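Local coordinates for delta-aminolevulinic acid dehydratase (Toxoplasma gondii ME49, PDB 3OBK), which catalyses the condensation of two molecules of 5-aminolevulinic acid into porphobilinogen, an early step of tetrapyrrole biosynthesis, at the interface of chains A and B and the interface of chains A and C. Numbering follows the deposited sequence. Chains: chain A/B/C, Delta-aminolevulinic acid dehydratase.

Contact 1: the interface of chains A and B. Residues chain A 44-45, 47, 89, 130, 263, 327-328; chain B 34-36.
B:Leu35 keeps helical backbone angles at the end of helix 30-35 and B:Val36 departs from them (phi -103°), and both side chains face the opening residues of strands of chain A. These strands belong to the TIM barrel of the family, and B:Leu35 plugs the end of the barrel where they begin. Its two methyls divide the work. CD2 of B:Leu35 lies 3.6 Å from A:Ala328 CB and also meets CG1 of A:Ile47, whose side chain it crosses at about a right angle. B:Leu35 CD1, the other branch, meets A:Leu130 tip to tip, 3.9 Å from A:Leu130 CD2. Beside it, the A:Met263 chain, extended beyond CG (chi2 -177°), carries its terminal methyl CE to 3.5 Å from B:Val36 CG1. At the polar rim, the hydroxyl OG of A:Ser44 rests against the aliphatic part of B:Gln34, 3.5 Å from CB. Direct polar bonds between the chains are lacking here, and an ordered water takes their place, holding carbonyl groups at the helix end of chain B. Water 1 lies 2.7 Å from B:Leu35 O, 2.7 Å from B:Gln34 O and 3.1 Å from A:Asp327 O, with the hydroxyl OG of A:Ser45 as a further partner.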
loop_
_atom_site.group_PDB
_atom_site.type_symbol
_atom_site.label_atom_id
_atom_site.label_comp_id
_atom_site.label_asym_id
_atom_site.label_seq_id
_atom_site.Cartn_x
_atom_site.Cartn_y
_atom_site.Cartn_z
ATOM N N SER A 44 -2.149 25.173 23.723
ATOM C CA SER A 44 -3.355 24.374 23.921
ATOM C C SER A 44 -3.237 22.918 23.397
ATOM O O SER A 44 -4.217 22.148 23.483
ATOM C CB SER A 44 -4.560 25.061 23.292
ATOM O OG SER A 44 -4.538 24.971 21.895
ATOM N N SER A 45 -2.055 22.565 22.864
ATOM C CA SER A 45 -1.718 21.190 22.564
ATOM C C SER A 45 -0.932 20.562 23.728
ATOM O O SER A 45 -0.587 19.383 23.671
ATOM C CB SER A 45 -0.916 21.086 21.250
ATOM O OG SER A 45 -1.686 21.510 20.102
ATOM N N ILE A 47 -0.613 19.280 27.744
ATOM C CA ILE A 47 -1.299 18.820 28.929
ATOM C C ILE A 47 -0.321 18.944 30.101
ATOM O O ILE A 47 0.822 18.468 30.024
ATOM C CB ILE A 47 -1.726 17.340 28.781
ATOM C CG1 ILE A 47 -2.561 17.125 27.517
ATOM C CG2 ILE A 47 -2.520 16.922 29.926
ATOM C CD1 ILE A 47 -2.834 15.694 27.202
ATOM N N ALA A 89 -5.534 21.993 29.503
ATOM C CA ALA A 89 -5.731 20.610 29.975
ATOM C C ALA A 89 -4.756 20.191 31.056
ATOM O O ALA A 89 -3.552 20.305 30.903
ATOM C CB ALA A 89 -5.642 19.646 28.815
ATOM N N LEU A 130 -10.252 21.945 31.609
ATOM C CA LEU A 130 -10.235 20.537 31.167
ATOM C C LEU A 130 -9.430 19.619 32.132
ATOM O O LEU A 130 -8.225 19.758 32.264
ATOM C CB LEU A 130 -9.681 20.457 29.749
ATOM C CG LEU A 130 -10.059 19.210 28.966
ATOM C CD1 LEU A 130 -11.558 19.239 28.684
ATOM C CD2 LEU A 130 -9.249 19.127 27.672
ATOM N N MET A 263 -9.092 8.788 22.561
ATOM C CA MET A 263 -7.688 9.118 22.242
ATOM C C MET A 263 -6.780 8.005 22.702
ATOM O O MET A 263 -7.108 7.285 23.653
ATOM C CB MET A 263 -7.241 10.408 22.923
ATOM C CG MET A 263 -8.125 11.632 22.614
ATOM S SD MET A 263 -7.536 13.179 23.348
ATOM C CE MET A 263 -9.068 14.116 23.251
ATOM N N ASP A 327 -0.847 14.748 18.623
ATOM C CA ASP A 327 -1.758 15.849 18.664
ATOM C C ASP A 327 -1.569 16.625 19.960
ATOM O O ASP A 327 -1.512 17.845 19.941
ATOM C CB ASP A 327 -3.175 15.341 18.521
ATOM C CG ASP A 327 -3.392 14.670 17.197
ATOM O OD1 ASP A 327 -3.244 15.355 16.161
ATOM O OD2 ASP A 327 -3.682 13.459 17.195
ATOM N N ALA A 328 -1.444 15.932 21.077
ATOM C CA ALA A 328 -1.239 16.604 22.378
ATOM C C ALA A 328 -0.061 15.946 23.037
ATOM O O ALA A 328 0.196 14.770 22.776
ATOM C CB ALA A 328 -2.461 16.465 23.255
ATOM N N GLN B 34 -9.285 21.787 20.635
ATOM C CA GLN B 34 -7.914 22.265 20.473
ATOM C C GLN B 34 -6.868 21.162 20.724
ATOM O O GLN B 34 -5.835 21.090 20.040
ATOM C CB GLN B 34 -7.654 23.470 21.391
ATOM C CG GLN B 34 -8.349 24.774 20.956
ATOM C CD GLN B 34 -8.052 25.969 21.889
ATOM O OE1 GLN B 34 -8.347 25.947 23.105
ATOM N NE2 GLN B 34 -7.447 27.014 21.311
ATOM N N LEU B 35 -7.113 20.317 21.714
ATOM C CA LEU B 35 -6.243 19.175 21.921
ATOM C C LEU B 35 -6.067 18.382 20.618
ATOM O O LEU B 35 -4.953 17.988 20.281
ATOM C CB LEU B 35 -6.782 18.233 23.005
ATOM C CG LEU B 35 -6.377 18.449 24.466
ATOM C CD1 LEU B 35 -6.808 17.210 25.243
ATOM C CD2 LEU B 35 -4.868 18.759 24.697
ATOM N N VAL B 36 -7.158 18.159 19.894
ATOM C CA VAL B 36 -7.138 17.246 18.760
ATOM C C VAL B 36 -7.103 17.914 17.382
ATOM O O VAL B 36 -7.338 17.268 16.390
ATOM C CB VAL B 36 -8.347 16.280 18.833
ATOM C CG1 VAL B 36 -8.461 15.746 20.235
ATOM C CG2 VAL B 36 -9.639 16.955 18.404
HETATM O O HOH W 1 -3.501 20.083 19.284
#

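Contact 2: the interface of chains A and C. Residues chain A 33, 36-39, 323; chain C 242, 244-247.
A:Glu38 reaches into chain C at the start of helix 247-258, and its carboxylate is the tight centre of the contact. A:Glu38 OE1 takes two backbone N-H groups: C:Arg247 N, 3.1 Å from OE1 and nearly straight (174° at H), comes to the syn lone pair, whereas C:Ser246 N, at 2.9 Å, arrives from above the carboxylate plane. The acid thus caps the helix from another subunit, where the helix dipole would favour its negative charge. The chain is extended beyond CG (chi2 172°), and the carboxylate stacks, offset, on the amide of C:Asn245, the planes 4° apart. The same amide accepts from the backbone of its stacking partner, A:Glu38 N to C:Asn245 OD1 being 3.0 Å. C:Arg247 adds a long salt bridge, NE to A:Glu38 OE2 3.6 Å, with its guanidinium steeply turned from the carboxylate. Next door, the amide ND2 of A:Asn39 gives an in-plane hydrogen bond of 2.8 Å to C:Ser244 O. The flanks are looser and bridged by water. Water 2, 2.6 Å from the carboxylate oxygen OD2 of C:Asp242, also meets A:Arg33 O and C:Asn245 ND2; the A:Arg33 guanidinium itself stays clear of that acid. Water 3 links A:Asn39, A:Arg323 O and C:Ser246 OG. The site fastens the segment after helix 30-36 of one subunit to a helix start of another, helping to hold the octamer together.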
loop_
_atom_site.group_PDB
_atom_site.type_symbol
_atom_site.label_atom_id
_atom_site.label_comp_id
_atom_site.label_asym_id
_atom_site.label_seq_id
_atom_site.Cartn_x
_atom_site.Cartn_y
_atom_site.Cartn_z
ATOM N N ARG A 33 12.120 28.879 5.448
ATOM C CA ARG A 33 11.893 27.815 6.414
ATOM C C ARG A 33 10.454 27.865 6.977
ATOM O O ARG A 33 9.792 26.833 7.130
ATOM C CB ARG A 33 12.941 27.862 7.505
ATOM C CG ARG A 33 14.364 27.513 6.987
ATOM C CD ARG A 33 15.333 27.145 8.130
ATOM N NE ARG A 33 15.594 28.292 8.984
ATOM C CZ ARG A 33 16.434 29.287 8.693
ATOM N NH1 ARG A 33 16.587 30.293 9.549
ATOM N NH2 ARG A 33 17.139 29.286 7.564
ATOM N N VAL A 36 7.700 26.568 4.510
ATOM C CA VAL A 36 7.668 25.119 4.316
ATOM C C VAL A 36 7.628 24.292 5.616
ATOM O O VAL A 36 7.674 23.076 5.547
ATOM C CB VAL A 36 8.883 24.603 3.439
ATOM C CG1 VAL A 36 9.103 25.471 2.230
ATOM C CG2 VAL A 36 10.153 24.485 4.252
ATOM N N GLN A 37 7.520 24.935 6.775
ATOM C CA GLN A 37 7.546 24.257 8.077
ATOM C C GLN A 37 6.331 23.358 8.265
ATOM O O GLN A 37 5.215 23.806 8.177
ATOM C CB GLN A 37 7.580 25.329 9.176
ATOM C CG GLN A 37 7.625 24.859 10.608
ATOM C CD GLN A 37 7.655 26.003 11.623
ATOM O OE1 GLN A 37 8.118 27.101 11.332
ATOM N NE2 GLN A 37 7.205 25.725 12.839
ATOM N N GLU A 38 6.546 22.086 8.534
ATOM C CA GLU A 38 5.466 21.120 8.501
ATOM C C GLU A 38 4.725 20.990 9.820
ATOM O O GLU A 38 3.643 20.440 9.847
ATOM C CB GLU A 38 6.006 19.732 8.165
ATOM C CG GLU A 38 6.852 19.598 6.879
ATOM C CD GLU A 38 7.515 18.190 6.747
ATOM O OE1 GLU A 38 7.020 17.229 7.404
ATOM O OE2 GLU A 38 8.535 18.051 6.014
ATOM N N ASN A 39 5.333 21.397 10.931
ATOM C CA ASN A 39 4.708 21.199 12.252
ATOM C C ASN A 39 4.891 22.420 13.138
ATOM O O ASN A 39 5.887 23.148 13.028
ATOM C CB ASN A 39 5.240 19.959 12.939
ATOM C CG ASN A 39 4.850 18.662 12.227
ATOM O OD1 ASN A 39 3.777 18.105 12.484
ATOM N ND2 ASN A 39 5.729 18.169 11.338
ATOM N N ARG A 323 6.050 16.539 15.432
ATOM C CA ARG A 323 6.442 15.996 14.133
ATOM C C ARG A 323 6.189 14.468 14.066
ATOM O O ARG A 323 5.660 13.958 13.089
ATOM C CB ARG A 323 7.909 16.277 13.872
ATOM C CG ARG A 323 8.454 15.723 12.554
ATOM C CD ARG A 323 9.995 15.543 12.536
ATOM N NE ARG A 323 10.386 14.711 13.655
ATOM C CZ ARG A 323 11.152 15.054 14.692
ATOM N NH1 ARG A 323 11.763 16.227 14.770
ATOM N NH2 ARG A 323 11.341 14.168 15.657
ATOM N N ASP C 242 15.488 21.612 9.695
ATOM C CA ASP C 242 14.542 22.108 10.648
ATOM C C ASP C 242 13.913 20.925 11.406
ATOM O O ASP C 242 13.359 20.024 10.797
ATOM C CB ASP C 242 13.479 22.863 9.869
ATOM C CG ASP C 242 12.500 23.555 10.754
ATOM O OD1 ASP C 242 12.446 23.207 11.954
ATOM O OD2 ASP C 242 11.784 24.439 10.229
ATOM N N SER C 244 11.201 20.778 12.685
ATOM C CA SER C 244 9.777 20.789 12.377
ATOM C C SER C 244 9.385 19.826 11.235
ATOM O O SER C 244 8.182 19.459 11.079
ATOM C CB SER C 244 9.345 22.221 12.031
ATOM O OG SER C 244 9.792 23.171 13.005
ATOM N N ASN C 245 10.362 19.388 10.447
ATOM C CA ASN C 245 10.072 18.669 9.221
ATOM C C ASN C 245 10.404 17.197 9.236
ATOM O O ASN C 245 11.524 16.823 9.601
ATOM C CB ASN C 245 10.850 19.327 8.094
ATOM C CG ASN C 245 10.448 20.786 7.881
ATOM O OD1 ASN C 245 9.485 21.275 8.507
ATOM N ND2 ASN C 245 11.194 21.491 7.006
ATOM N N SER C 246 9.456 16.373 8.778
ATOM C CA SER C 246 9.714 14.938 8.550
ATOM C C SER C 246 9.767 14.518 7.064
ATOM O O SER C 246 10.571 13.666 6.681
ATOM C CB SER C 246 8.686 14.066 9.301
ATOM O OG SER C 246 7.394 14.079 8.693
ATOM N N ARG C 247 8.870 15.067 6.254
ATOM C CA ARG C 247 8.808 14.747 4.835
ATOM C C ARG C 247 10.131 15.027 4.097
ATOM O O ARG C 247 10.578 14.250 3.258
ATOM C CB ARG C 247 7.660 15.510 4.195
ATOM C CG ARG C 247 7.688 15.511 2.701
ATOM C CD ARG C 247 6.819 16.640 2.158
ATOM N NE ARG C 247 7.187 17.960 2.710
ATOM C CZ ARG C 247 6.396 19.038 2.659
ATOM N NH1 ARG C 247 5.207 18.946 2.057
ATOM N NH2 ARG C 247 6.785 20.201 3.202
HETATM O O HOH W 2 11.241 24.428 7.663
HETATM O O HOH W 3 5.403 15.416 10.442
#

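Contact 3: the interface of chains A and B. Residues chain A 37, 39-41, 319, 341; chain B 40, 354-356.
The C-terminal tail of chain B, strand 353-355 and the last residue B:Tyr356, meets the chain A segment that follows helix 30-36, flanked by helices 310-324 and 334-346 of chain A. A:Val41 and B:Tyr356 form an antiparallel bridge: A:Val41 N donates to B:Tyr356 O at 2.9 Å, and B:Tyr356 N returns a bond of 3.1 Å to A:Val41 O. The other terminal carboxylate oxygen, B:Tyr356 OXT, is gripped by two side chains. The amide NE2 of A:Gln37 meets B:Tyr356 OXT at 2.9 Å, close to its own amide plane and while also serving A:Asn39 O. The ammonium NZ of A:Lys319 lies 2.9 Å from B:Tyr356 OXT as well, brought back by bends along its chain (chi2 58°), and its positive charge would suit a negative terminus. The B:Tyr356 ring runs alongside A:Val41, whose CB is 3.5 Å from CE2. At the ring's edge, in plane, sits the sulphur SD of A:Met341, 3.6 Å from B:Tyr356 CD2. Near the two-fold axis A:Leu40 and B:Leu40 slide past each other in opposite directions, A:Leu40 CB to B:Leu40 CD1 3.8 Å. The tail thus lies between the segment after helix 30-36 and the last two long helices of the neighbouring subunit.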
loop_
_atom_site.group_PDB
_atom_site.type_symbol
_atom_site.label_atom_id
_atom_site.label_comp_id
_atom_site.label_asym_id
_atom_site.label_seq_id
_atom_site.Cartn_x
_atom_site.Cartn_y
_atom_site.Cartn_z
ATOM N N GLN A 37 7.520 24.935 6.775
ATOM C CA GLN A 37 7.546 24.257 8.077
ATOM C C GLN A 37 6.331 23.358 8.265
ATOM O O GLN A 37 5.215 23.806 8.177
ATOM C CB GLN A 37 7.580 25.329 9.176
ATOM C CG GLN A 37 7.625 24.859 10.608
ATOM C CD GLN A 37 7.655 26.003 11.623
ATOM O OE1 GLN A 37 8.118 27.101 11.332
ATOM N NE2 GLN A 37 7.205 25.725 12.839
ATOM N N ASN A 39 5.333 21.397 10.931
ATOM C CA ASN A 39 4.708 21.199 12.252
ATOM C C ASN A 39 4.891 22.420 13.138
ATOM O O ASN A 39 5.887 23.148 13.028
ATOM C CB ASN A 39 5.240 19.959 12.939
ATOM C CG ASN A 39 4.850 18.662 12.227
ATOM O OD1 ASN A 39 3.777 18.105 12.484
ATOM N ND2 ASN A 39 5.729 18.169 11.338
ATOM N N LEU A 40 3.897 22.637 13.997
ATOM C CA LEU A 40 3.778 23.826 14.841
ATOM C C LEU A 40 3.375 23.353 16.231
ATOM O O LEU A 40 2.657 22.371 16.368
ATOM C CB LEU A 40 2.694 24.743 14.293
ATOM C CG LEU A 40 3.035 25.457 12.989
ATOM C CD1 LEU A 40 1.792 26.076 12.318
ATOM C CD2 LEU A 40 4.097 26.530 13.223
ATOM N N VAL A 41 3.856 24.033 17.259
ATOM C CA VAL A 41 3.490 23.715 18.624
ATOM C C VAL A 41 2.717 24.898 19.143
ATOM O O VAL A 41 3.117 26.033 18.924
ATOM C CB VAL A 41 4.740 23.528 19.528
ATOM C CG1 VAL A 41 4.349 23.453 20.944
ATOM C CG2 VAL A 41 5.534 22.309 19.142
ATOM N N LYS A 319 8.533 20.207 19.723
ATOM C CA LYS A 319 8.420 20.143 18.280
ATOM C C LYS A 319 8.599 18.718 17.783
ATOM O O LYS A 319 7.873 18.288 16.898
ATOM C CB LYS A 319 9.441 21.065 17.596
ATOM C CG LYS A 319 9.311 21.196 16.111
ATOM C CD LYS A 319 7.944 21.698 15.685
ATOM C CE LYS A 319 7.672 23.121 16.081
ATOM N NZ LYS A 319 8.532 24.124 15.334
ATOM N N MET A 341 6.490 30.949 25.347
ATOM C CA MET A 341 5.798 31.329 24.140
ATOM C C MET A 341 5.053 32.639 24.345
ATOM O O MET A 341 5.127 33.533 23.482
ATOM C CB MET A 341 4.850 30.216 23.693
ATOM C CG MET A 341 5.565 29.009 23.112
ATOM S SD MET A 341 4.479 27.631 22.687
ATOM C CE MET A 341 3.638 28.367 21.325
ATOM N N LEU B 40 -3.216 24.023 11.557
ATOM C CA LEU B 40 -3.155 25.396 12.094
ATOM C C LEU B 40 -2.802 26.326 10.953
ATOM O O LEU B 40 -2.123 25.878 10.033
ATOM C CB LEU B 40 -2.077 25.501 13.188
ATOM C CG LEU B 40 -2.283 24.638 14.439
ATOM C CD1 LEU B 40 -0.997 24.457 15.300
ATOM C CD2 LEU B 40 -3.388 25.231 15.279
ATOM N N PRO B 354 -0.469 31.808 20.400
ATOM C CA PRO B 354 0.899 31.727 19.863
ATOM C C PRO B 354 1.260 30.334 19.421
ATOM O O PRO B 354 0.771 29.350 19.981
ATOM C CB PRO B 354 1.768 32.066 21.060
ATOM C CG PRO B 354 0.816 32.576 22.136
ATOM C CD PRO B 354 -0.491 31.998 21.861
ATOM N N CYS B 355 2.137 30.265 18.427
ATOM C CA CYS B 355 2.745 29.018 17.963
ATOM C C CYS B 355 4.224 29.231 17.663
ATOM O O CYS B 355 4.690 30.352 17.561
ATOM C CB CYS B 355 2.046 28.510 16.699
ATOM S SG CYS B 355 2.324 29.471 15.134
ATOM N N TYR B 356 4.954 28.136 17.537
ATOM C CA TYR B 356 6.300 28.171 16.987
ATOM C C TYR B 356 6.525 26.907 16.208
ATOM O O TYR B 356 5.742 25.956 16.296
ATOM C CB TYR B 356 7.370 28.362 18.043
ATOM C CG TYR B 356 7.606 27.169 18.924
ATOM C CD1 TYR B 356 8.620 26.260 18.643
ATOM C CD2 TYR B 356 6.835 26.955 20.038
ATOM C CE1 TYR B 356 8.836 25.172 19.432
ATOM C CE2 TYR B 356 7.048 25.863 20.840
ATOM C CZ TYR B 356 8.054 24.963 20.542
ATOM O OH TYR B 356 8.268 23.857 21.354
ATOM O OXT TYR B 356 7.483 26.860 15.449
#

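Contact 4: the interface of chains A and C. Residues chain A 216-218, 243, 272; chain C 312-313, 316-317, 320.
C:Glu316 holds CG anti to its backbone N (chi1 177°) and extends beyond it (chi2 173°), projecting its carboxylate from helix 310-324 onto A:Ser216, whose OG is likewise anti to the backbone N (chi1 -173°). Each oxygen accepts more than one hydrogen bond from chain A. C:Glu316 OE2 takes the hydroxyl OG of A:Ser216 on its syn lone pair at 2.6 Å, and the phenol OH of A:Tyr272 on the anti side, tilted out of the carboxylate plane, at 2.7 Å. C:Glu316 OE1 takes the backbone N of A:Ser217 on its syn lone pair at 2.8 Å and the hydroxyl OG of that residue on the anti side, again tilted out of plane, at 3.1 Å. So many donors fix the rotation of the carboxylate and would probably support a negative charge. The A:Ser216 hydroxyl is itself positioned by A:Phe218 N, 3.1 Å from OG. The A:Phe218 ring closes one side: the carboxylate oxygen OE2 of C:Glu316 and the methyl CG2 of C:Val317 come to its edge in plane, while C:Thr313 CG2 lies over one face near the rim. In chain A the donors come from the loop before helix 220-226 and from 3-10 helix 270-272, which follows strand 263-267; both lie beyond the C-terminal ends of strands, the catalytic end of a TIM barrel.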
loop_
_atom_site.group_PDB
_atom_site.type_symbol
_atom_site.label_atom_id
_atom_site.label_comp_id
_atom_site.label_asym_id
_atom_site.label_seq_id
_atom_site.Cartn_x
_atom_site.Cartn_y
_atom_site.Cartn_z
ATOM N N SER A 216 8.709 0.667 31.598
ATOM C CA SER A 216 9.879 1.536 31.525
ATOM C C SER A 216 10.582 1.759 32.864
ATOM O O SER A 216 10.015 1.551 33.967
ATOM C CB SER A 216 9.463 2.916 30.959
ATOM O OG SER A 216 10.590 3.754 30.720
ATOM N N SER A 217 11.828 2.218 32.739
ATOM C CA SER A 217 12.628 2.616 33.876
ATOM C C SER A 217 12.680 4.162 34.039
ATOM O O SER A 217 13.342 4.671 34.936
ATOM C CB SER A 217 14.028 2.013 33.746
ATOM O OG SER A 217 14.837 2.789 32.863
ATOM N N PHE A 218 11.971 4.894 33.190
ATOM C CA PHE A 218 11.902 6.343 33.287
ATOM C C PHE A 218 10.762 6.888 34.155
ATOM O O PHE A 218 10.536 8.105 34.143
ATOM C CB PHE A 218 11.750 6.967 31.893
ATOM C CG PHE A 218 12.973 6.868 31.062
ATOM C CD1 PHE A 218 14.007 7.761 31.242
ATOM C CD2 PHE A 218 13.091 5.884 30.095
ATOM C CE1 PHE A 218 15.145 7.675 30.473
ATOM C CE2 PHE A 218 14.205 5.782 29.348
ATOM C CZ PHE A 218 15.249 6.673 29.526
ATOM N N PRO A 243 9.797 -2.991 26.134
ATOM C CA PRO A 243 10.376 -2.034 25.213
ATOM C C PRO A 243 10.990 -2.637 23.944
ATOM O O PRO A 243 11.286 -1.906 23.037
ATOM C CB PRO A 243 11.485 -1.387 26.030
ATOM C CG PRO A 243 11.170 -1.631 27.429
ATOM C CD PRO A 243 10.416 -2.915 27.465
ATOM N N TYR A 272 10.024 6.698 22.514
ATOM C CA TYR A 272 9.006 5.863 21.843
ATOM C C TYR A 272 8.371 6.546 20.621
ATOM O O TYR A 272 7.277 6.182 20.171
ATOM C CB TYR A 272 7.990 5.382 22.885
ATOM C CG TYR A 272 8.655 4.458 23.880
ATOM C CD1 TYR A 272 8.769 3.099 23.625
ATOM C CD2 TYR A 272 9.256 4.959 25.043
ATOM C CE1 TYR A 272 9.411 2.238 24.521
ATOM C CE2 TYR A 272 9.924 4.105 25.951
ATOM C CZ TYR A 272 10.006 2.745 25.671
ATOM O OH TYR A 272 10.673 1.896 26.525
ATOM N N ASP C 312 19.736 0.897 33.913
ATOM C CA ASP C 312 18.420 0.558 33.393
ATOM C C ASP C 312 18.010 1.470 32.242
ATOM O O ASP C 312 17.396 1.029 31.280
ATOM C CB ASP C 312 17.352 0.627 34.504
ATOM C CG ASP C 312 17.532 -0.459 35.595
ATOM O OD1 ASP C 312 18.098 -1.521 35.319
ATOM O OD2 ASP C 312 17.088 -0.253 36.747
ATOM N N THR C 313 18.315 2.753 32.334
ATOM C CA THR C 313 17.776 3.683 31.366
ATOM C C THR C 313 18.609 3.589 30.091
ATOM O O THR C 313 18.063 3.468 29.007
ATOM C CB THR C 313 17.667 5.131 31.943
ATOM O OG1 THR C 313 18.933 5.589 32.362
ATOM C CG2 THR C 313 16.778 5.169 33.159
ATOM N N GLU C 316 17.611 0.606 28.256
ATOM C CA GLU C 316 16.301 0.785 27.626
ATOM C C GLU C 316 16.442 1.654 26.338
ATOM O O GLU C 316 15.779 1.434 25.323
ATOM C CB GLU C 316 15.319 1.418 28.635
ATOM C CG GLU C 316 13.930 1.716 28.089
ATOM C CD GLU C 316 12.934 2.182 29.137
ATOM O OE1 GLU C 316 13.190 2.016 30.345
ATOM O OE2 GLU C 316 11.870 2.701 28.756
ATOM N N VAL C 317 17.324 2.645 26.419
ATOM C CA VAL C 317 17.522 3.619 25.353
ATOM C C VAL C 317 18.067 2.899 24.150
ATOM O O VAL C 317 17.571 3.045 23.046
ATOM C CB VAL C 317 18.498 4.700 25.841
ATOM C CG1 VAL C 317 19.150 5.428 24.689
ATOM C CG2 VAL C 317 17.764 5.640 26.748
ATOM N N SER C 320 15.475 0.809 22.580
ATOM C CA SER C 320 14.633 1.715 21.775
ATOM C C SER C 320 15.253 2.074 20.412
ATOM O O SER C 320 14.622 1.943 19.381
ATOM C CB SER C 320 14.319 2.987 22.562
ATOM O OG SER C 320 13.364 2.710 23.569
#

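Contacts 2 and 3 are neighbours, their C-alpha centres about 10 Å apart, and share A:Gln37 and A:Asn39, so the segment after helix 30-36 touches chains B and C at once. Contact 1 is about 14 Å from contact 3 and 20 Å from contact 2; it uses the same helix end, from chain B. Contact 4 stands apart, 25 to 28 Å from the others, yet it draws on helix 310-324 of chain C, whose chain A copy supplies residues to contacts 2 and 3. Repeated in every copy, these contacts make the N-terminal segment and that helix recurrent joints of the octamer, linking each subunit to more than one neighbour.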